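Local coordinates for hypothetical UPF0270 protein PA3463 (Pseudomonas aeruginosa, PDB 1Y0N) that is of unknown function but belongs to the UPF0270 family of small, uncharacterised proteins and folds as two helices packed with a three-stranded antiparallel sheet, at residues T14-L19 with R42-L47; E20-R25 with L65-E70. One frame throughout, in Å; residues are numbered along the deposited sequence.

Contact 1 of 2, residues T14-L19 with R42-L47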
ATOM      1  N   THR A  14       8.796   6.823  -3.108  1.00 44.50           N
ATOM      2  CA  THR A  14       8.359   6.181  -1.908  1.00 44.07           C
ATOM      3  C   THR A  14       7.292   5.133  -2.297  1.00 41.00           C
ATOM      4  O   THR A  14       7.338   4.067  -1.778  1.00 39.84           O
ATOM      5  CB  THR A  14       7.938   7.123  -0.672  1.00 44.96           C
ATOM      6  OG1 THR A  14       6.522   7.397  -0.682  1.00 51.94           O
ATOM      7  CG2 THR A  14       8.731   8.417  -0.584  1.00 45.24           C
ATOM      8  N   LEU A  15       6.396   5.426  -3.241  1.00 38.99           N
ATOM      9  CA  LEU A  15       5.401   4.404  -3.663  1.00 38.62           C
ATOM     10  C   LEU A  15       6.064   3.117  -4.202  1.00 38.07           C
ATOM     11  O   LEU A  15       5.614   2.012  -3.914  1.00 35.77           O
ATOM     12  CB  LEU A  15       4.373   4.942  -4.674  1.00 36.63           C
ATOM     13  CG  LEU A  15       3.285   3.964  -5.178  1.00 37.38           C
ATOM     14  CD1 LEU A  15       2.530   3.206  -4.050  1.00 36.14           C
ATOM     15  CD2 LEU A  15       2.262   4.672  -6.020  1.00 36.20           C
ATOM     16  N   ASN A  16       7.147   3.271  -4.972  1.00 38.85           N
ATOM     17  CA  ASN A  16       7.839   2.098  -5.572  1.00 38.58           C
ATOM     18  C   ASN A  16       8.433   1.222  -4.544  1.00 36.15           C
ATOM     19  O   ASN A  16       8.315  -0.000  -4.640  1.00 34.63           O
ATOM     20  CB  ASN A  16       8.912   2.502  -6.607  1.00 40.71           C
ATOM     21  CG  ASN A  16       8.311   3.217  -7.798  1.00 44.86           C
ATOM     22  OD1 ASN A  16       7.146   2.989  -8.135  1.00 51.50           O
ATOM     23  ND2 ASN A  16       9.091   4.128  -8.420  1.00 48.74           N
ATOM     24  N   ASN A  17       9.063   1.862  -3.552  1.00 35.72           N
ATOM     25  CA  ASN A  17       9.642   1.200  -2.399  1.00 35.82           C
ATOM     26  C   ASN A  17       8.549   0.479  -1.572  1.00 34.38           C
ATOM     27  O   ASN A  17       8.745  -0.643  -1.152  1.00 35.29           O
ATOM     28  CB  ASN A  17      10.390   2.204  -1.463  1.00 37.68           C
ATOM     29  CG  ASN A  17      11.660   2.840  -2.098  1.00 44.73           C
ATOM     30  OD1 ASN A  17      12.326   2.239  -2.929  1.00 48.79           O
ATOM     31  ND2 ASN A  17      11.988   4.065  -1.667  1.00 45.22           N
ATOM     32  N   LEU A  18       7.425   1.143  -1.318  1.00 33.84           N
ATOM     33  CA  LEU A  18       6.268   0.483  -0.622  1.00 32.66           C
ATOM     34  C   LEU A  18       5.757  -0.762  -1.420  1.00 31.04           C
ATOM     35  O   LEU A  18       5.436  -1.793  -0.831  1.00 30.35           O
ATOM     36  CB  LEU A  18       5.090   1.487  -0.430  1.00 31.79           C
ATOM     37  CG  LEU A  18       5.200   2.802   0.398  1.00 34.46           C
ATOM     38  CD1 LEU A  18       3.856   3.503   0.552  1.00 34.59           C
ATOM     39  CD2 LEU A  18       5.701   2.555   1.761  1.00 34.76           C
ATOM     40  N   LEU A  19       5.673  -0.635  -2.754  1.00 30.83           N
ATOM     41  CA  LEU A  19       5.203  -1.747  -3.602  1.00 31.33           C
ATOM     42  C   LEU A  19       6.150  -2.931  -3.535  1.00 30.93           C
ATOM     43  O   LEU A  19       5.721  -4.057  -3.358  1.00 32.01           O
ATOM     44  CB  LEU A  19       5.007  -1.292  -5.065  1.00 31.42           C
ATOM     45  CG  LEU A  19       3.746  -0.465  -5.299  1.00 31.24           C
ATOM     46  CD1 LEU A  19       3.909   0.300  -6.619  1.00 33.89           C
ATOM     47  CD2 LEU A  19       2.509  -1.349  -5.334  1.00 31.78           C
ATOM     48  N   ARG A  42       1.090  -6.169 -10.567  1.00 29.43           N
ATOM     49  CA  ARG A  42      -0.110  -6.766 -10.017  1.00 30.40           C
ATOM     50  C   ARG A  42      -0.532  -5.975  -8.773  1.00 29.56           C
ATOM     51  O   ARG A  42      -1.704  -5.719  -8.551  1.00 27.87           O
ATOM     52  CB  ARG A  42       0.086  -8.207  -9.593  1.00 30.55           C
ATOM     53  CG  ARG A  42       0.294  -9.227 -10.686  1.00 33.09           C
ATOM     54  CD  ARG A  42       0.451 -10.568 -10.048  1.00 33.33           C
ATOM     55  NE  ARG A  42       0.610 -11.561 -11.110  1.00 38.60           N
ATOM     56  CZ  ARG A  42       1.134 -12.763 -10.931  1.00 41.55           C
ATOM     57  NH1 ARG A  42       1.563 -13.122  -9.722  1.00 40.76           N
ATOM     58  NH2 ARG A  42       1.232 -13.612 -11.945  1.00 38.90           N
ATOM     59  N   ALA A  43       0.437  -5.567  -7.955  1.00 29.33           N
ATOM     60  CA  ALA A  43       0.108  -4.772  -6.745  1.00 28.35           C
ATOM     61  C   ALA A  43      -0.417  -3.336  -7.083  1.00 28.53           C
ATOM     62  O   ALA A  43      -1.272  -2.771  -6.388  1.00 27.35           O
ATOM     63  CB  ALA A  43       1.342  -4.754  -5.807  1.00 29.82           C
ATOM     64  N   ARG A  44       0.127  -2.728  -8.132  1.00 30.07           N
ATOM     65  CA  ARG A  44      -0.307  -1.432  -8.586  1.00 32.50           C
ATOM     66  C   ARG A  44      -1.765  -1.484  -9.074  1.00 31.12           C
ATOM     67  O   ARG A  44      -2.488  -0.517  -8.909  1.00 31.14           O
ATOM     68  CB  ARG A  44       0.506  -0.913  -9.778  1.00 30.80           C
ATOM     69  CG  ARG A  44       1.855  -0.359  -9.511  1.00 36.32           C
ATOM     70  CD  ARG A  44       2.491   0.328 -10.796  1.00 34.91           C
ATOM     71  NE  ARG A  44       3.897   0.541 -10.522  1.00 43.29           N
ATOM     72  CZ  ARG A  44       4.385   1.557  -9.817  1.00 45.00           C
ATOM     73  NH1 ARG A  44       3.568   2.485  -9.300  1.00 37.85           N
ATOM     74  NH2 ARG A  44       5.706   1.623  -9.608  1.00 46.81           N
ATOM     75  N   HIS A  45      -2.109  -2.555  -9.768  1.00 30.52           N
ATOM     76  CA  HIS A  45      -3.500  -2.785 -10.218  1.00 31.68           C
ATOM     77  C   HIS A  45      -4.425  -2.921  -8.998  1.00 30.01           C
ATOM     78  O   HIS A  45      -5.524  -2.361  -8.984  1.00 30.12           O
ATOM     79  CB  HIS A  45      -3.566  -4.043 -11.053  1.00 30.48           C
ATOM     80  CG  HIS A  45      -4.871  -4.235 -11.762  1.00 34.99           C
ATOM     81  ND1 HIS A  45      -5.345  -3.354 -12.698  1.00 36.43           N
ATOM     82  CD2 HIS A  45      -5.780  -5.240 -11.691  1.00 36.99           C
ATOM     83  CE1 HIS A  45      -6.494  -3.799 -13.177  1.00 38.75           C
ATOM     84  NE2 HIS A  45      -6.790  -4.928 -12.563  1.00 37.88           N
ATOM     85  N   ALA A  46      -3.970  -3.689  -8.012  1.00 29.16           N
ATOM     86  CA  ALA A  46      -4.698  -3.911  -6.750  1.00 28.16           C
ATOM     87  C   ALA A  46      -4.923  -2.543  -6.063  1.00 29.24           C
ATOM     88  O   ALA A  46      -6.030  -2.274  -5.554  1.00 26.83           O
ATOM     89  CB  ALA A  46      -3.937  -4.850  -5.854  1.00 28.02           C
ATOM     90  N   LEU A  47      -3.910  -1.638  -6.122  1.00 29.03           N
ATOM     91  CA  LEU A  47      -4.086  -0.265  -5.558  1.00 28.44           C
ATOM     92  C   LEU A  47      -5.121   0.534  -6.344  1.00 29.01           C
ATOM     93  O   LEU A  47      -6.035   1.228  -5.743  1.00 26.63           O
ATOM     94  CB  LEU A  47      -2.751   0.528  -5.565  1.00 29.57           C
ATOM     95  CG  LEU A  47      -1.701   0.156  -4.521  1.00 31.12           C
ATOM     96  CD1 LEU A  47      -0.456   0.907  -5.006  1.00 29.62           C
ATOM     97  CD2 LEU A  47      -2.234   0.683  -3.154  1.00 28.62           C
TER
HETATM   98  O   HOH W   1       5.184   4.953  -8.441  1.00 49.46           O

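Contact 2 of 2, residues E20-R25 with L65-E70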
ATOM      1  N   GLU A  20       7.458  -2.655  -3.654  1.00 32.10           N
ATOM      2  CA  GLU A  20       8.501  -3.668  -3.530  1.00 33.05           C
ATOM      3  C   GLU A  20       8.493  -4.328  -2.162  1.00 33.52           C
ATOM      4  O   GLU A  20       8.513  -5.575  -2.088  1.00 35.19           O
ATOM      5  CB  GLU A  20       9.884  -3.072  -3.921  1.00 34.14           C
ATOM      6  CG  GLU A  20      11.024  -3.983  -3.615  1.00 40.91           C
ATOM      7  CD  GLU A  20      12.293  -3.664  -4.420  1.00 48.35           C
ATOM      8  OE1 GLU A  20      12.342  -2.606  -5.149  1.00 47.69           O
ATOM      9  OE2 GLU A  20      13.220  -4.522  -4.296  1.00 52.37           O
ATOM     10  N   ASP A  21       8.396  -3.531  -1.081  1.00 33.18           N
ATOM     11  CA  ASP A  21       8.254  -4.102   0.280  1.00 33.93           C
ATOM     12  C   ASP A  21       7.091  -5.069   0.338  1.00 32.53           C
ATOM     13  O   ASP A  21       7.220  -6.189   0.818  1.00 34.24           O
ATOM     14  CB  ASP A  21       8.034  -3.010   1.348  1.00 34.09           C
ATOM     15  CG  ASP A  21       9.295  -2.164   1.580  1.00 39.03           C
ATOM     16  OD1 ASP A  21      10.363  -2.558   1.082  1.00 37.89           O
ATOM     17  OD2 ASP A  21       9.195  -1.091   2.225  1.00 45.36           O
ATOM     18  N   PHE A  22       5.955  -4.652  -0.191  1.00 32.52           N
ATOM     19  CA  PHE A  22       4.693  -5.426  -0.068  1.00 30.26           C
ATOM     20  C   PHE A  22       4.835  -6.754  -0.755  1.00 31.35           C
ATOM     21  O   PHE A  22       4.515  -7.791  -0.182  1.00 31.97           O
ATOM     22  CB  PHE A  22       3.539  -4.573  -0.629  1.00 31.73           C
ATOM     23  CG  PHE A  22       2.229  -5.291  -0.712  1.00 33.15           C
ATOM     24  CD1 PHE A  22       1.491  -5.559   0.428  1.00 34.91           C
ATOM     25  CD2 PHE A  22       1.754  -5.730  -1.951  1.00 35.32           C
ATOM     26  CE1 PHE A  22       0.262  -6.257   0.354  1.00 36.20           C
ATOM     27  CE2 PHE A  22       0.511  -6.391  -2.061  1.00 36.24           C
ATOM     28  CZ  PHE A  22      -0.217  -6.683  -0.907  1.00 38.46           C
ATOM     29  N   VAL A  23       5.310  -6.757  -1.984  1.00 34.15           N
ATOM     30  CA  VAL A  23       5.351  -8.015  -2.749  1.00 36.86           C
ATOM     31  C   VAL A  23       6.482  -8.952  -2.308  1.00 40.46           C
ATOM     32  O   VAL A  23       6.526 -10.120  -2.706  1.00 40.94           O
ATOM     33  CB  VAL A  23       5.328  -7.809  -4.320  1.00 36.79           C
ATOM     34  CG1 VAL A  23       4.169  -6.947  -4.715  1.00 33.50           C
ATOM     35  CG2 VAL A  23       6.640  -7.169  -4.854  1.00 37.03           C
ATOM     36  N   THR A  24       7.372  -8.461  -1.450  1.00 42.46           N
ATOM     37  CA  THR A  24       8.322  -9.359  -0.848  1.00 45.21           C
ATOM     38  C   THR A  24       8.063  -9.586   0.637  1.00 47.18           C
ATOM     39  O   THR A  24       8.835 -10.277   1.274  1.00 47.49           O
ATOM     40  CB  THR A  24       9.770  -8.930  -1.095  1.00 44.95           C
ATOM     41  OG1 THR A  24       9.960  -7.592  -0.654  1.00 45.91           O
ATOM     42  CG2 THR A  24      10.117  -9.015  -2.596  1.00 46.15           C
ATOM     43  N   ARG A  25       6.943  -9.063   1.156  1.00 48.83           N
ATOM     44  CA  ARG A  25       6.599  -9.147   2.602  1.00 50.41           C
ATOM     45  C   ARG A  25       6.626 -10.565   3.200  1.00 51.14           C
ATOM     46  O   ARG A  25       6.354 -11.545   2.500  1.00 52.75           O
ATOM     47  CB  ARG A  25       5.224  -8.517   2.884  1.00 50.23           C
ATOM     48  CG  ARG A  25       4.060  -9.430   2.433  1.00 49.80           C
ATOM     49  CD  ARG A  25       2.666  -8.762   2.365  1.00 52.15           C
ATOM     50  NE  ARG A  25       2.033  -9.237   1.124  1.00 59.56           N
ATOM     51  CZ  ARG A  25       0.760  -9.575   0.984  1.00 62.36           C
ATOM     52  NH1 ARG A  25      -0.077  -9.491   2.008  1.00 64.73           N
ATOM     53  NH2 ARG A  25       0.323  -9.994  -0.200  1.00 64.41           N
ATOM     54  N   LEU A  65       1.919  -0.516   2.628  1.00 37.65           N
ATOM     55  CA  LEU A  65       0.933  -1.060   1.734  1.00 37.37           C
ATOM     56  C   LEU A  65       0.351  -2.307   2.393  1.00 35.33           C
ATOM     57  O   LEU A  65       1.116  -3.104   2.939  1.00 36.05           O
ATOM     58  CB  LEU A  65       1.578  -1.489   0.428  1.00 36.84           C
ATOM     59  CG  LEU A  65       0.935  -0.859  -0.785  1.00 39.07           C
ATOM     60  CD1 LEU A  65       2.072   0.015  -1.348  1.00 38.49           C
ATOM     61  CD2 LEU A  65       0.544  -1.860  -1.804  1.00 42.38           C
ATOM     62  N   MET A  66      -0.983  -2.427   2.381  1.00 32.69           N
ATOM     63  CA  MET A  66      -1.689  -3.587   2.954  1.00 32.33           C
ATOM     64  C   MET A  66      -2.872  -3.990   2.051  1.00 30.69           C
ATOM     65  O   MET A  66      -3.486  -3.155   1.409  1.00 31.65           O
ATOM     66  CB  MET A  66      -2.190  -3.258   4.402  1.00 30.71           C
ATOM     67  CG  MET A  66      -1.081  -3.384   5.583  1.00 36.33           C
ATOM     68  SD  MET A  66      -1.856  -3.227   7.178  1.00 34.43           S
ATOM     69  CE  MET A  66      -2.207  -4.980   7.291  1.00 36.86           C
ATOM     70  N   LEU A  67      -3.205  -5.265   2.025  1.00 30.23           N
ATOM     71  CA  LEU A  67      -4.468  -5.713   1.430  1.00 30.34           C
ATOM     72  C   LEU A  67      -5.629  -5.166   2.297  1.00 29.86           C
ATOM     73  O   LEU A  67      -5.580  -5.218   3.519  1.00 29.53           O
ATOM     74  CB  LEU A  67      -4.566  -7.254   1.400  1.00 30.30           C
ATOM     75  CG  LEU A  67      -3.679  -8.030   0.407  1.00 31.55           C
ATOM     76  CD1 LEU A  67      -3.802  -9.571   0.562  1.00 39.09           C
ATOM     77  CD2 LEU A  67      -4.047  -7.591  -1.001  1.00 36.45           C
ATOM     78  N   ARG A  68      -6.595  -4.563   1.657  1.00 29.08           N
ATOM     79  CA  ARG A  68      -7.846  -4.086   2.334  1.00 30.16           C
ATOM     80  C   ARG A  68      -8.395  -5.162   3.280  1.00 29.49           C
ATOM     81  O   ARG A  68      -8.876  -4.834   4.340  1.00 29.83           O
ATOM     82  CB  ARG A  68      -8.921  -3.761   1.279  1.00 29.18           C
ATOM     83  CG  ARG A  68     -10.242  -3.198   1.919  1.00 31.33           C
ATOM     84  CD  ARG A  68     -11.325  -2.937   0.817  1.00 32.70           C
ATOM     85  NE  ARG A  68     -10.924  -1.758   0.066  1.00 33.17           N
ATOM     86  CZ  ARG A  68     -11.100  -0.508   0.469  1.00 34.67           C
ATOM     87  NH1 ARG A  68     -11.770  -0.207   1.590  1.00 31.10           N
ATOM     88  NH2 ARG A  68     -10.583   0.451  -0.257  1.00 32.30           N
ATOM     89  N   SER A  69      -8.337  -6.432   2.850  1.00 30.30           N
ATOM     90  CA  SER A  69      -8.825  -7.600   3.602  1.00 33.52           C
ATOM     91  C   SER A  69      -8.083  -7.849   4.921  1.00 35.76           C
ATOM     92  O   SER A  69      -8.629  -8.444   5.845  1.00 36.14           O
ATOM     93  CB  SER A  69      -8.806  -8.838   2.728  1.00 32.62           C
ATOM     94  OG  SER A  69      -7.474  -9.316   2.504  1.00 34.25           O
ATOM     95  N   GLU A  70      -6.847  -7.358   5.026  1.00 36.14           N
ATOM     96  CA  GLU A  70      -6.057  -7.462   6.268  1.00 36.71           C
ATOM     97  C   GLU A  70      -6.137  -6.255   7.219  1.00 35.85           C
ATOM     98  O   GLU A  70      -5.577  -6.254   8.340  1.00 35.78           O
ATOM     99  CB  GLU A  70      -4.618  -7.859   5.871  1.00 38.54           C
ATOM    100  CG  GLU A  70      -4.747  -9.165   5.008  1.00 41.93           C
ATOM    101  CD  GLU A  70      -3.411  -9.786   4.686  1.00 48.63           C
ATOM    102  OE1 GLU A  70      -2.467  -9.018   4.884  1.00 47.05           O
ATOM    103  OE2 GLU A  70      -3.329 -11.008   4.262  1.00 47.91           O
TER

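Contact 1 of 2, residues T14-L19 with R42-L47
Leu19 meets Ala43, Arg44 and Leu47 where helix 12-24 crosses helix 36-48, the helix pair of this small alpha+beta fold. The short axes approach to 11.0 Å at 110°, so the helices touch over a compact patch instead of running side by side, and the nearest CA atoms are those of Leu19 and Ala43. The two Leu19 methyls divide the work. Leu19 CD2 sits 3.6 Å from Ala43 CB and also touches Leu47 CD1, while Leu19 CD1 lies over the centre of one face of the Arg44 guanidinium, 3.5 Å from Arg44 CZ. The Leu19 and Arg44 side chains cross at about a right angle, and the same methyl reaches back to Arg44 CG, so it borders both the aliphatic stem and the charged end. Leu15 extends the apolar patch: its CD1 lies 3.9 Å from Leu47 CD1, the two side chains sliding past each other in opposite directions.

Beside the apolar patch, Arg44 NH2 donates to Asn16 OD1 with an N-H...O angle of 152°. The modelled length of 2.5 Å is doubtfully short, and no special strength should be read into it. The amide and guanidinium planes stand 81° apart, yet the oxygen lies at the guanidinium edge, near its plane. The Arg44 chain, extended from CG to NE, carries the charged group across to helix 12-24. In the next shell, Glu41 offers Arg44 NE a long, weak ion pair, and Ile54 of strand 52-56 packs against both Leu15 and Leu47, joining the helix crossing to the sheet. One water bridges the polar pair: it donates to Asn16 OD1 at 2.8 Å and accepts from Arg44 NH1 at 3.1 Å.

Contact 2 of 2, residues E20-R25 with L65-E70
The Phe22 ring has Leu65 CD2 over one face and Arg25 NE over the opposite face, both offset toward the rim, with Leu67 at its edge. This places Phe22 between the sheet and the end of its own chain segment, where helix 12-24 packs on the edge strand 63-67 of the antiparallel sheet. The short axes of helix and strand come within 8.4 Å and diverge by 42°. Leu65 CD2 makes a CH-pi contact, 4.3 Å from the Phe22 ring centroid and 23° off the ring normal. Nearer the backbones, Phe22 CB and Leu65 CB are 3.8 Å apart. Phe22 CG, anti to the backbone N, sets the root of the ring toward the strand; Phe22 CD1 is 3.5 Å from Leu65 O, and Phe22 CZ is 3.9 Å from Leu67 CD2. The ring thus follows the strand from Leu65 past the Met66 backbone to Leu67.

The Arg25 guanidinium is a second flat layer: Phe22 CE1 lies over the centre of one of its faces, 3.4 Å above the plane. Arg25 NE also donates a weak hydrogen bond to Phe22 O, 3.2 Å long and bent to 124°, which may help to hold the NE end of the group near the helix. At the guanidinium edge stand Leu67 CD1 and the carboxylate of Glu70, a residue of the 3-10 segment 68-70. The carboxylate and guanidinium planes are well inclined to each other. Leu65 also touches Leu18 and Leu19 of helix 12-24 and Ile54 of strand 52-56. On the exposed side, Arg25 NH1 and Glu70 OE1 form a long salt bridge at 3.8 Å.

Overall arrangement
From the N terminus, strand 3-4 leads into helix 12-24, which supplies the first segment of both contacts in succession. Helix 36-48 then returns to residues 14-19, and contact 1 closes a loop that includes the unmodelled residues 26-32. Strand 52-56 follows, and strand 63-67 closes the longer loop of contact 2 onto residues 20-25. Since the segments alternate along the chain, the two loops cross. The centres lie about 9 Å apart and the contacts touch: Leu65 CD1 is 3.5 Å from Leu18 CB, and Ala43 CB is 3.7 Å from Val23 CG1. Helix 12-24 is shared by both contacts and packs on both helix 36-48 and strand 63-67, which also meet directly through Leu47 and Leu65.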